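Local coordinates for probable 2-dehydro-3-deoxygalactonokinase DgoK1 (Sinorhizobium meliloti, PDB 3T69), which probably catalyses the ATP-dependent phosphorylation of 2-dehydro-3-deoxy-D-galactonate at its 6-position, a step in the DeLey-Doudoroff pathway of galactose degradation, at residues Ala10-Gly15 and Ile67-Met72; Arg109-Leu114 and Glu128-Leu133; Asp192-Gly197 and Ala236-Ser241; Ala199-Ala204 and Arg275-Ser280. All blocks are in the same frame, centred on the assembly; numbering follows the deposited sequence.

Contact 1 (Ala10-Gly15 and Ile67-Met72); sequences AAVDWG and IIICGM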
loop_
_atom_site.group_PDB
_atom_site.type_symbol
_atom_site.label_atom_id
_atom_site.label_comp_id
_atom_site.label_asym_id
_atom_site.label_seq_id
_atom_site.Cartn_x
_atom_site.Cartn_y
_atom_site.Cartn_z
ATOM N N ALA B 10 4.936 33.044 -19.445
ATOM C CA ALA B 10 5.438 31.684 -19.217
ATOM C C ALA B 10 4.379 30.951 -18.390
ATOM O O ALA B 10 3.810 31.524 -17.452
ATOM C CB ALA B 10 6.787 31.681 -18.501
ATOM N N ALA B 11 4.089 29.705 -18.775
ATOM C CA ALA B 11 3.229 28.823 -18.012
ATOM C C ALA B 11 4.096 27.683 -17.503
ATOM O O ALA B 11 4.844 27.079 -18.285
ATOM C CB ALA B 11 2.119 28.303 -18.878
ATOM N N VAL B 12 4.013 27.425 -16.191
ATOM C CA VAL B 12 4.822 26.406 -15.531
ATOM C C VAL B 12 3.916 25.481 -14.715
ATOM O O VAL B 12 3.145 25.955 -13.865
ATOM C CB VAL B 12 5.828 27.054 -14.558
ATOM C CG1 VAL B 12 6.481 26.009 -13.676
ATOM C CG2 VAL B 12 6.864 27.883 -15.301
ATOM N N ASP B 13 4.000 24.170 -14.980
ATOM C CA ASP B 13 3.250 23.137 -14.233
ATOM C C ASP B 13 4.242 22.332 -13.422
ATOM O O ASP B 13 4.926 21.470 -13.939
ATOM C CB ASP B 13 2.437 22.243 -15.175
ATOM C CG ASP B 13 1.565 21.196 -14.436
ATOM O OD1 ASP B 13 1.025 21.458 -13.339
ATOM O OD2 ASP B 13 1.373 20.097 -14.980
ATOM N N TRP B 14 4.327 22.656 -12.136
ATOM C CA TRP B 14 5.402 22.189 -11.290
ATOM C C TRP B 14 4.842 21.107 -10.355
ATOM O O TRP B 14 4.275 21.385 -9.274
ATOM C CB TRP B 14 6.021 23.356 -10.534
ATOM C CG TRP B 14 7.474 23.201 -10.333
ATOM C CD1 TRP B 14 8.143 22.040 -10.162
ATOM C CD2 TRP B 14 8.463 24.252 -10.254
ATOM N NE1 TRP B 14 9.485 22.284 -9.992
ATOM C CE2 TRP B 14 9.710 23.634 -10.062
ATOM C CE3 TRP B 14 8.415 25.649 -10.374
ATOM C CZ2 TRP B 14 10.905 24.360 -9.976
ATOM C CZ3 TRP B 14 9.603 26.366 -10.276
ATOM C CH2 TRP B 14 10.826 25.720 -10.070
ATOM N N GLY B 15 4.988 19.863 -10.816
ATOM C CA GLY B 15 4.499 18.692 -10.114
ATOM C C GLY B 15 5.474 18.176 -9.085
ATOM O O GLY B 15 6.576 18.712 -8.951
ATOM N N ILE B 67 5.227 35.078 -15.093
ATOM C CA ILE B 67 5.189 33.618 -14.903
ATOM C C ILE B 67 3.993 33.211 -14.060
ATOM O O ILE B 67 3.793 33.718 -12.959
ATOM C CB ILE B 67 6.448 33.104 -14.202
ATOM C CG1 ILE B 67 7.685 33.796 -14.781
ATOM C CG2 ILE B 67 6.551 31.615 -14.303
ATOM C CD1 ILE B 67 8.942 32.925 -14.753
ATOM N N ILE B 68 3.224 32.267 -14.594
ATOM C CA ILE B 68 2.087 31.706 -13.922
ATOM C C ILE B 68 2.366 30.213 -13.710
ATOM O O ILE B 68 2.741 29.494 -14.641
ATOM C CB ILE B 68 0.823 31.974 -14.719
ATOM C CG1 ILE B 68 -0.428 31.554 -13.950
ATOM C CG2 ILE B 68 0.925 31.372 -16.079
ATOM C CD1 ILE B 68 -0.588 32.295 -12.604
ATOM N N ILE B 69 2.231 29.782 -12.457
ATOM C CA ILE B 69 2.624 28.445 -12.045
ATOM C C ILE B 69 1.540 27.784 -11.239
ATOM O O ILE B 69 1.013 28.375 -10.304
ATOM C CB ILE B 69 3.850 28.455 -11.154
ATOM C CG1 ILE B 69 4.945 29.374 -11.723
ATOM C CG2 ILE B 69 4.306 27.051 -10.961
ATOM C CD1 ILE B 69 6.232 29.427 -10.874
ATOM N N CYS B 70 1.215 26.550 -11.601
ATOM C CA CYS B 70 0.290 25.744 -10.849
ATOM C C CYS B 70 1.051 24.538 -10.255
ATOM O O CYS B 70 2.175 24.259 -10.664
ATOM C CB CYS B 70 -0.873 25.306 -11.764
ATOM S SG CYS B 70 -0.448 24.064 -13.010
ATOM N N GLY B 71 0.439 23.835 -9.295
ATOM C CA GLY B 71 0.996 22.591 -8.769
ATOM C C GLY B 71 1.703 22.678 -7.425
ATOM O O GLY B 71 1.571 23.639 -6.678
ATOM N N MET B 72 2.496 21.659 -7.138
ATOM C CA MET B 72 3.133 21.528 -5.843
ATOM C C MET B 72 4.192 22.605 -5.613
ATOM O O MET B 72 4.835 22.670 -4.559
ATOM C CB MET B 72 3.713 20.116 -5.688
ATOM C CG MET B 72 2.685 19.020 -5.542
ATOM S SD MET B 72 1.531 19.128 -4.165
ATOM C CE MET B 72 0.229 18.283 -5.025
#
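Ile68 and Cys70 each exchange two backbone hydrogen bonds with the neighbouring strand 10-14, which pairs parallel with 67-71. Ile68 N donates to Ala10 O at 3.0 Å, while Ile68 O receives Val12 N at 2.9 Å. Two residues on, Cys70 N reaches Val12 O at 3.0 Å and Cys70 O takes Trp14 N at 3.1 Å. A weak, bent bond from Met72 N to Trp14 O follows. Gly71 fits here because, at its positive phi, any CB would be pressed against the preceding carbonyl.

One face of the pair carries Ala11, Asp13, Ile68 and Cys70. Asp13 has its CG anti to the backbone N (chi1 -177°), which carries OD1 across to within 3.0 Å of Cys70 SG. Helix 290-305 covers this face, laying Val294 and Leu298 on Cys70. On the other face Val12 and Ile69 lie side by side and point the same way, Val12 CG1 against Ile69 CG2 at 3.6 Å. The second methyl, Val12 CG2, turns back to Ile67 CG2, 3.9 Å away. Ile69 CG2 also sits at the edge of the Trp14 indole, near its plane, and Leu52 of helix 50-58 packs on both isoleucines.

Strand 10-14 is further bonded to the antiparallel strand 19-24. An antiparallel hairpin whose first strand also pairs with a later parallel strand belongs to the ribonuclease H-like fold of ASKHA kinases, in which the turn after the first strand typically faces the ATP phosphates.

Contact 2 (Arg109-Leu114 and Glu128-Leu133); sequences RILPGL and EETQLL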
loop_
_atom_site.group_PDB
_atom_site.type_symbol
_atom_site.label_atom_id
_atom_site.label_comp_id
_atom_site.label_asym_id
_atom_site.label_seq_id
_atom_site.Cartn_x
_atom_site.Cartn_y
_atom_site.Cartn_z
ATOM N N ARG B 109 3.435 34.524 -10.142
ATOM C CA ARG B 109 2.356 34.042 -9.284
ATOM C C ARG B 109 2.222 32.526 -9.327
ATOM O O ARG B 109 2.431 31.903 -10.383
ATOM C CB ARG B 109 1.027 34.627 -9.737
ATOM C CG ARG B 109 1.120 36.028 -10.266
ATOM C CD ARG B 109 0.532 36.993 -9.285
ATOM N NE ARG B 109 0.657 38.384 -9.701
ATOM C CZ ARG B 109 -0.374 39.192 -9.892
ATOM N NH1 ARG B 109 -1.612 38.757 -9.725
ATOM N NH2 ARG B 109 -0.166 40.438 -10.251
ATOM N N ILE B 110 1.800 31.952 -8.202
ATOM C CA ILE B 110 1.385 30.551 -8.086
ATOM C C ILE B 110 -0.093 30.446 -7.719
ATOM O O ILE B 110 -0.537 31.096 -6.773
ATOM C CB ILE B 110 2.098 29.812 -6.964
ATOM C CG1 ILE B 110 3.587 30.069 -7.014
ATOM C CG2 ILE B 110 1.780 28.322 -7.047
ATOM C CD1 ILE B 110 4.416 28.940 -6.411
ATOM N N LEU B 111 -0.816 29.586 -8.439
ATOM C CA LEU B 111 -2.234 29.276 -8.184
ATOM C C LEU B 111 -2.535 28.418 -6.924
ATOM O O LEU B 111 -1.878 27.441 -6.615
ATOM C CB LEU B 111 -2.857 28.611 -9.436
ATOM C CG LEU B 111 -2.600 29.358 -10.773
ATOM C CD1 LEU B 111 -3.086 28.614 -12.024
ATOM C CD2 LEU B 111 -3.226 30.739 -10.742
ATOM N N PRO B 112 -3.599 28.764 -6.216
ATOM C CA PRO B 112 -3.951 27.931 -5.092
ATOM C C PRO B 112 -4.410 26.529 -5.550
ATOM O O PRO B 112 -4.629 26.310 -6.755
ATOM C CB PRO B 112 -5.123 28.702 -4.503
ATOM C CG PRO B 112 -5.716 29.381 -5.719
ATOM C CD PRO B 112 -4.516 29.904 -6.335
ATOM N N GLY B 113 -4.562 25.606 -4.589
ATOM C CA GLY B 113 -5.242 24.347 -4.866
ATOM C C GLY B 113 -6.692 24.407 -4.410
ATOM O O GLY B 113 -7.169 25.467 -4.051
ATOM N N LEU B 114 -7.381 23.270 -4.427
ATOM C CA LEU B 114 -8.669 23.138 -3.766
ATOM C C LEU B 114 -8.648 22.230 -2.506
ATOM O O LEU B 114 -7.957 21.240 -2.455
ATOM C CB LEU B 114 -9.732 22.642 -4.758
ATOM C CG LEU B 114 -9.914 23.399 -6.083
ATOM C CD1 LEU B 114 -10.959 22.737 -6.952
ATOM C CD2 LEU B 114 -10.332 24.818 -5.873
ATOM N N GLU B 128 -4.454 19.889 -10.311
ATOM C CA GLU B 128 -5.589 19.350 -11.035
ATOM C C GLU B 128 -6.692 20.385 -11.097
ATOM O O GLU B 128 -7.623 20.268 -11.922
ATOM C CB GLU B 128 -6.108 18.076 -10.313
ATOM C CG GLU B 128 -5.171 16.819 -10.317
ATOM C CD GLU B 128 -4.146 16.799 -9.211
ATOM O OE1 GLU B 128 -4.218 17.667 -8.313
ATOM O OE2 GLU B 128 -3.248 15.922 -9.218
ATOM N N GLU B 129 -6.655 21.391 -10.223
ATOM C CA GLU B 129 -7.702 22.416 -10.341
ATOM C C GLU B 129 -7.415 23.266 -11.583
ATOM O O GLU B 129 -8.318 23.799 -12.166
ATOM C CB GLU B 129 -7.885 23.305 -9.089
ATOM C CG GLU B 129 -6.855 24.394 -8.931
ATOM C CD GLU B 129 -5.504 23.782 -8.732
ATOM O OE1 GLU B 129 -5.466 22.776 -7.988
ATOM O OE2 GLU B 129 -4.507 24.256 -9.312
ATOM N N THR B 130 -6.160 23.382 -11.975
ATOM C CA THR B 130 -5.836 24.129 -13.156
ATOM C C THR B 130 -6.136 23.374 -14.473
ATOM O O THR B 130 -6.528 23.995 -15.470
ATOM C CB THR B 130 -4.407 24.626 -13.101
ATOM O OG1 THR B 130 -4.293 25.496 -11.962
ATOM C CG2 THR B 130 -4.077 25.396 -14.372
ATOM N N GLN B 131 -6.009 22.045 -14.451
ATOM C CA GLN B 131 -6.485 21.248 -15.561
ATOM C C GLN B 131 -7.998 21.327 -15.575
ATOM O O GLN B 131 -8.623 21.156 -16.598
ATOM C CB GLN B 131 -5.986 19.808 -15.477
ATOM C CG GLN B 131 -4.476 19.688 -15.161
ATOM C CD GLN B 131 -3.995 18.235 -15.048
ATOM O OE1 GLN B 131 -4.321 17.517 -14.107
ATOM N NE2 GLN B 131 -3.206 17.811 -16.019
ATOM N N LEU B 132 -8.615 21.614 -14.459
ATOM C CA LEU B 132 -10.070 21.725 -14.515
ATOM C C LEU B 132 -10.530 23.106 -14.939
ATOM O O LEU B 132 -11.637 23.278 -15.476
ATOM C CB LEU B 132 -10.714 21.349 -13.188
ATOM C CG LEU B 132 -10.715 19.879 -12.793
ATOM C CD1 LEU B 132 -11.064 19.768 -11.313
ATOM C CD2 LEU B 132 -11.692 19.086 -13.636
ATOM N N LEU B 133 -9.697 24.107 -14.683
ATOM C CA LEU B 133 -10.001 25.458 -15.150
ATOM C C LEU B 133 -9.973 25.360 -16.676
ATOM O O LEU B 133 -10.897 25.810 -17.358
ATOM C CB LEU B 133 -8.967 26.468 -14.636
ATOM C CG LEU B 133 -8.994 27.884 -15.216
ATOM C CD1 LEU B 133 -10.292 28.602 -14.942
ATOM C CD2 LEU B 133 -7.801 28.625 -14.667
#
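Glu129 turns its CG into the position between its own backbone N and carbonyl carbon (chi1 78°) and bends again at chi2 (-64°), a double fold that lays the carboxylate beside Pro112 and Gly113 at the start of helix 128-139. OE1 lies 3.5 Å from Gly113 CA and accepts a hydrogen bond from Gly127 N, just ahead of the helix. The other oxygen, OE2, is taken by the hydroxyl of the next residue, Thr130 OG1, at 2.9 Å; the donor arrives on the anti side, 27° out of the carboxylate plane. With both oxygens gripped, the group's rotation is fixed, although OE2 also stands 3.3 Å from Pro112 O, an acceptor that can give it no bond.

Leucines lie on the helix beside this polar centre. Leu114 crosses the base of the glutamate obliquely, its CG 3.6 Å and its CD1 3.8 Å from Glu129 CB. Beyond the carboxylate, Leu111 meets Thr130 at about a right angle, and its CD1 methyl approaches the hydroxyl oxygen, Thr130 OG1, to 3.3 Å and Thr130 CG2 to 4.1 Å. Leu111 and Thr130 both touch Cys70 of strand 67-71, while Ala301 and Leu298 of helix 290-305 pack on them in turn.

With an alanine at Glu129, Gly127 N and Thr130 OG1 would probably lose their acceptor and a gap would open beside Gly113, even though the CB facing Leu114 remained.

Helix 128-139 thus closes on strand 108-116 of the first sheet, and Leu132 reaches Met148 of the second, the arrangement of a helix passing between the two lobes of an ASKHA-type kinase.

Contact 3 (Asp192-Gly197 and Ala236-Ser241); sequences DTFAAG and ARAQLS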
loop_
_atom_site.group_PDB
_atom_site.type_symbol
_atom_site.label_atom_id
_atom_site.label_comp_id
_atom_site.label_asym_id
_atom_site.label_seq_id
_atom_site.Cartn_x
_atom_site.Cartn_y
_atom_site.Cartn_z
ATOM N N ASP B 192 9.860 -3.806 -16.589
ATOM C CA ASP B 192 9.663 -2.340 -16.498
ATOM C C ASP B 192 8.273 -1.928 -16.981
ATOM O O ASP B 192 7.778 -0.846 -16.666
ATOM C CB ASP B 192 10.735 -1.567 -17.298
ATOM C CG ASP B 192 12.108 -1.468 -16.562
ATOM O OD1 ASP B 192 12.217 -1.931 -15.402
ATOM O OD2 ASP B 192 13.084 -0.914 -17.148
ATOM N N THR B 193 7.641 -2.802 -17.748
ATOM C CA THR B 193 6.404 -2.452 -18.458
ATOM C C THR B 193 5.488 -3.653 -18.560
ATOM O O THR B 193 5.880 -4.775 -18.218
ATOM C CB THR B 193 6.693 -2.005 -19.940
ATOM O OG1 THR B 193 8.090 -2.177 -20.225
ATOM C CG2 THR B 193 6.261 -0.549 -20.202
ATOM N N PHE B 194 4.284 -3.404 -19.064
ATOM C CA PHE B 194 3.370 -4.462 -19.391
ATOM C C PHE B 194 2.335 -3.904 -20.333
ATOM O O PHE B 194 2.017 -2.722 -20.268
ATOM C CB PHE B 194 2.719 -5.055 -18.120
ATOM C CG PHE B 194 1.776 -4.108 -17.383
ATOM C CD1 PHE B 194 0.413 -4.108 -17.665
ATOM C CD2 PHE B 194 2.258 -3.244 -16.396
ATOM C CE1 PHE B 194 -0.435 -3.269 -16.995
ATOM C CE2 PHE B 194 1.414 -2.396 -15.731
ATOM C CZ PHE B 194 0.064 -2.408 -16.028
ATOM N N ALA B 195 1.802 -4.761 -21.197
ATOM C CA ALA B 195 0.836 -4.345 -22.212
ATOM C C ALA B 195 -0.560 -4.205 -21.618
ATOM O O ALA B 195 -1.170 -5.184 -21.202
ATOM C CB ALA B 195 0.834 -5.319 -23.408
ATOM N N ALA B 196 -1.047 -2.971 -21.583
ATOM C CA ALA B 196 -2.403 -2.635 -21.130
ATOM C C ALA B 196 -3.504 -3.650 -21.492
ATOM O O ALA B 196 -4.494 -3.842 -20.738
ATOM C CB ALA B 196 -2.780 -1.240 -21.667
ATOM N N GLY B 197 -3.350 -4.271 -22.662
ATOM C CA GLY B 197 -4.377 -5.173 -23.188
ATOM C C GLY B 197 -4.357 -6.532 -22.525
ATOM O O GLY B 197 -5.394 -7.202 -22.463
ATOM N N ALA B 236 2.713 -10.122 -13.286
ATOM C CA ALA B 236 2.697 -9.777 -11.865
ATOM C C ALA B 236 2.462 -8.254 -11.662
ATOM O O ALA B 236 1.540 -7.833 -10.905
ATOM C CB ALA B 236 3.999 -10.223 -11.204
ATOM N N ARG B 237 3.299 -7.468 -12.364
ATOM C CA ARG B 237 3.228 -6.024 -12.494
ATOM C C ARG B 237 1.832 -5.610 -12.901
ATOM O O ARG B 237 1.237 -4.673 -12.345
ATOM C CB ARG B 237 4.219 -5.625 -13.554
ATOM C CG ARG B 237 4.538 -4.152 -13.648
ATOM C CD ARG B 237 6.059 -3.901 -13.950
ATOM N NE ARG B 237 6.340 -2.463 -14.070
ATOM C CZ ARG B 237 7.040 -1.745 -13.198
ATOM N NH1 ARG B 237 7.607 -2.323 -12.127
ATOM N NH2 ARG B 237 7.179 -0.443 -13.412
ATOM N N ALA B 238 1.295 -6.338 -13.860
ATOM C CA ALA B 238 -0.007 -6.044 -14.388
ATOM C C ALA B 238 -1.052 -6.283 -13.336
ATOM O O ALA B 238 -1.929 -5.448 -13.132
ATOM C CB ALA B 238 -0.285 -6.923 -15.622
ATOM N N GLN B 239 -0.975 -7.459 -12.715
ATOM C CA GLN B 239 -1.814 -7.859 -11.574
ATOM C C GLN B 239 -1.752 -6.782 -10.476
ATOM O O GLN B 239 -2.795 -6.262 -10.013
ATOM C CB GLN B 239 -1.254 -9.147 -11.021
ATOM C CG GLN B 239 -2.264 -10.131 -10.542
ATOM C CD GLN B 239 -1.602 -11.465 -10.196
ATOM O OE1 GLN B 239 -0.539 -11.813 -10.753
ATOM N NE2 GLN B 239 -2.243 -12.236 -9.295
ATOM N N LEU B 240 -0.522 -6.425 -10.101
ATOM C CA LEU B 240 -0.315 -5.324 -9.183
ATOM C C LEU B 240 -1.030 -4.037 -9.597
ATOM O O LEU B 240 -1.779 -3.455 -8.784
ATOM C CB LEU B 240 1.166 -5.031 -8.964
ATOM C CG LEU B 240 1.436 -3.882 -7.984
ATOM C CD1 LEU B 240 0.816 -4.138 -6.633
ATOM C CD2 LEU B 240 2.920 -3.752 -7.771
ATOM N N SER B 241 -0.790 -3.579 -10.831
ATOM C CA SER B 241 -1.374 -2.345 -11.255
ATOM C C SER B 241 -2.873 -2.530 -11.290
ATOM O O SER B 241 -3.637 -1.689 -10.778
ATOM C CB SER B 241 -0.865 -1.963 -12.624
ATOM O OG SER B 241 -1.507 -0.759 -13.015
#
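Phe194 lays one face of its ring on the helix backbone at Ala238. Ala238 CA stands 3.7 Å from the centroid of the Phe194 ring and only 8° off its normal, a CH-pi contact over the centre of the face. The methyl on the same residue leans to one flank, Ala238 CB meeting Phe194 CD1 at 3.5 Å. On the other flank Arg237 CG comes to 3.7 Å from Phe194 CD2, and at the far end Ser241 CB approaches Phe194 CZ obliquely at 3.6 Å. With CG between backbone N and carbonyl carbon (chi1 67°), the ring is set flat on the helix.

The second flat group, the Arg237 guanidinium, is turned 68° from the ring and has Asp192 CA above one face, toward the rim. Asp192 O lies 3.3 Å from Arg237 NH2 and 3.4 Å from Arg237 NE, whereas the charged ends stay apart, Asp192 OD1 being 5.6 Å from Arg237 NH2.

Leu273 of helix 268-280 touches both Phe194 and Ser241, and Phe175 of helix 171-181 packs on Arg237. A serine in place of Phe194 would probably uncover Ala238 and open a gap between the loop 192-197 and helix 233-252.

The chemistry is therefore divided: a ring pressed on a mostly carbon helix surface makes the inner end, and at the exposed outer end the arginine faces a backbone carbonyl, where any attraction to the Asp192 carboxylate is probably weak and long-range.

Contact 4 (Ala199-Ala204 and Arg275-Ser280); sequences AAFTDA and RTALES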
loop_
_atom_site.group_PDB
_atom_site.type_symbol
_atom_site.label_atom_id
_atom_site.label_comp_id
_atom_site.label_asym_id
_atom_site.label_seq_id
_atom_site.Cartn_x
_atom_site.Cartn_y
_atom_site.Cartn_z
ATOM N N ALA B 199 -4.512 -9.800 -20.460
ATOM C CA ALA B 199 -5.620 -10.250 -19.618
ATOM C C ALA B 199 -5.227 -10.222 -18.142
ATOM O O ALA B 199 -6.079 -10.012 -17.277
ATOM C CB ALA B 199 -6.082 -11.647 -20.045
ATOM N N ALA B 200 -3.940 -10.427 -17.861
ATOM C CA ALA B 200 -3.437 -10.281 -16.504
ATOM C C ALA B 200 -3.987 -8.970 -15.895
ATOM O O ALA B 200 -4.566 -8.987 -14.795
ATOM C CB ALA B 200 -1.923 -10.333 -16.466
ATOM N N PHE B 201 -3.894 -7.869 -16.650
ATOM C CA PHE B 201 -4.383 -6.569 -16.193
ATOM C C PHE B 201 -5.882 -6.438 -15.941
ATOM O O PHE B 201 -6.279 -5.982 -14.862
ATOM C CB PHE B 201 -3.871 -5.413 -17.069
ATOM C CG PHE B 201 -4.355 -4.056 -16.621
ATOM C CD1 PHE B 201 -3.773 -3.414 -15.517
ATOM C CD2 PHE B 201 -5.403 -3.420 -17.280
ATOM C CE1 PHE B 201 -4.240 -2.142 -15.083
ATOM C CE2 PHE B 201 -5.888 -2.160 -16.853
ATOM C CZ PHE B 201 -5.295 -1.516 -15.759
ATOM N N THR B 202 -6.728 -6.795 -16.896
ATOM C CA THR B 202 -8.171 -6.600 -16.680
ATOM C C THR B 202 -8.786 -7.636 -15.754
ATOM O O THR B 202 -9.861 -7.385 -15.182
ATOM C CB THR B 202 -9.011 -6.545 -17.999
ATOM O OG1 THR B 202 -8.854 -7.768 -18.748
ATOM C CG2 THR B 202 -8.604 -5.352 -18.833
ATOM N N ASP B 203 -8.152 -8.812 -15.636
ATOM C CA ASP B 203 -8.585 -9.784 -14.619
ATOM C C ASP B 203 -8.427 -9.168 -13.217
ATOM O O ASP B 203 -9.393 -9.178 -12.438
ATOM C CB ASP B 203 -7.804 -11.113 -14.681
ATOM C CG ASP B 203 -8.111 -11.953 -15.931
ATOM O OD1 ASP B 203 -9.179 -11.730 -16.575
ATOM O OD2 ASP B 203 -7.252 -12.848 -16.243
ATOM N N ALA B 204 -7.228 -8.623 -12.938
ATOM C CA ALA B 204 -6.890 -7.955 -11.679
ATOM C C ALA B 204 -7.904 -6.873 -11.334
ATOM O O ALA B 204 -8.481 -6.869 -10.219
ATOM C CB ALA B 204 -5.521 -7.376 -11.746
ATOM N N ARG B 275 -8.298 4.025 -19.465
ATOM C CA ARG B 275 -9.492 3.964 -20.344
ATOM C C ARG B 275 -9.767 2.494 -20.462
ATOM O O ARG B 275 -10.925 2.038 -20.406
ATOM C CB ARG B 275 -9.216 4.587 -21.751
ATOM N N THR B 276 -8.662 1.762 -20.605
ATOM C CA THR B 276 -8.694 0.315 -20.710
ATOM C C THR B 276 -9.386 -0.243 -19.467
ATOM O O THR B 276 -10.367 -1.013 -19.546
ATOM C CB THR B 276 -7.269 -0.201 -20.806
ATOM O OG1 THR B 276 -6.650 0.388 -21.947
ATOM C CG2 THR B 276 -7.214 -1.698 -20.922
ATOM N N ALA B 277 -8.900 0.204 -18.315
ATOM C CA ALA B 277 -9.421 -0.275 -17.074
ATOM C C ALA B 277 -10.871 0.176 -16.884
ATOM O O ALA B 277 -11.706 -0.588 -16.407
ATOM C CB ALA B 277 -8.501 0.166 -15.927
ATOM N N LEU B 278 -11.185 1.402 -17.267
ATOM C CA LEU B 278 -12.556 1.906 -17.066
ATOM C C LEU B 278 -13.639 1.283 -17.984
ATOM O O LEU B 278 -14.808 1.083 -17.564
ATOM C CB LEU B 278 -12.599 3.441 -17.169
ATOM C CG LEU B 278 -11.836 4.243 -16.112
ATOM C CD1 LEU B 278 -11.447 5.586 -16.637
ATOM C CD2 LEU B 278 -12.656 4.383 -14.832
ATOM N N GLU B 279 -13.268 1.005 -19.236
ATOM C CA GLU B 279 -14.216 0.405 -20.155
ATOM C C GLU B 279 -14.545 -1.003 -19.691
ATOM O O GLU B 279 -15.733 -1.342 -19.555
ATOM C CB GLU B 279 -13.695 0.448 -21.591
ATOM C CG GLU B 279 -13.932 1.808 -22.235
ATOM C CD GLU B 279 -13.026 2.126 -23.430
ATOM O OE1 GLU B 279 -11.907 1.574 -23.582
ATOM O OE2 GLU B 279 -13.444 2.996 -24.214
ATOM N N SER B 280 -13.504 -1.790 -19.392
ATOM C CA SER B 280 -13.684 -3.143 -18.837
ATOM C C SER B 280 -14.722 -3.190 -17.716
ATOM O O SER B 280 -15.362 -4.211 -17.524
ATOM C CB SER B 280 -12.352 -3.768 -18.399
ATOM O OG SER B 280 -11.917 -3.249 -17.154
#
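Phe201 and Ala277 form the close centre of a helix-helix packing in the helical part of the second lobe, where helix 199-210 meets helix 268-280. The axes of segments 199-204 and 275-280 pass 10.0 Å apart and cross at -52°, so the helices come together over a short length and bury a modest surface.

In the tight part the Phe201 side chain runs straight out from its helix, CG anti to the backbone N (chi1 -180°), and brings the far end of the ring to the other segment. Ala277 CB lies at the ring edge, near its plane, 3.6 Å from Phe201 CE2 and 3.6 Å from Phe201 CZ. The small methyl allows the ring this approach. Helix 233-252 backs both residues, with Ser241 on Phe201 and Ile245 on Ala277.

The side of Thr202, Thr276 and Ser280, all partly exposed, is looser. Thr202 CG2 stands 4.1 Å from Ser280 CB and 4.4 Å from Thr276 CG2, touches of carbon on carbon alone. The polar groups here look to their own helices: Thr276 OG1 bonds to Thr272 O, one turn back, and Thr202 O takes the hydroxyl of Ser206. Ser280 does likewise, its OG giving a 2.8 Å hydrogen bond to Ala277 O from 35° above the carbonyl plane.

How the contacts relate
Contacts 1 and 2 are buried and share one sheet: strand 67-71 lies between 10-14 and 108-116, Ile69 O probably accepting Leu111 N. Contacts 3 and 4 lie across the chain's centre from them, 30 to 33 Å away between contact centres, in the partly exposed helical region. They too touch one another, Ala196 O meeting Thr276 CG2 at 3.5 Å, and their segments alternate along the chain. The chemistry follows the place. Backbone hydrogen bonds make contact 1, and a carboxylate satisfied by its own chain neighbours sits inside contact 2, whereas contacts 3 and 4 each rest on one phenylalanine set against alanine, by its face in 3 and its edge in 4.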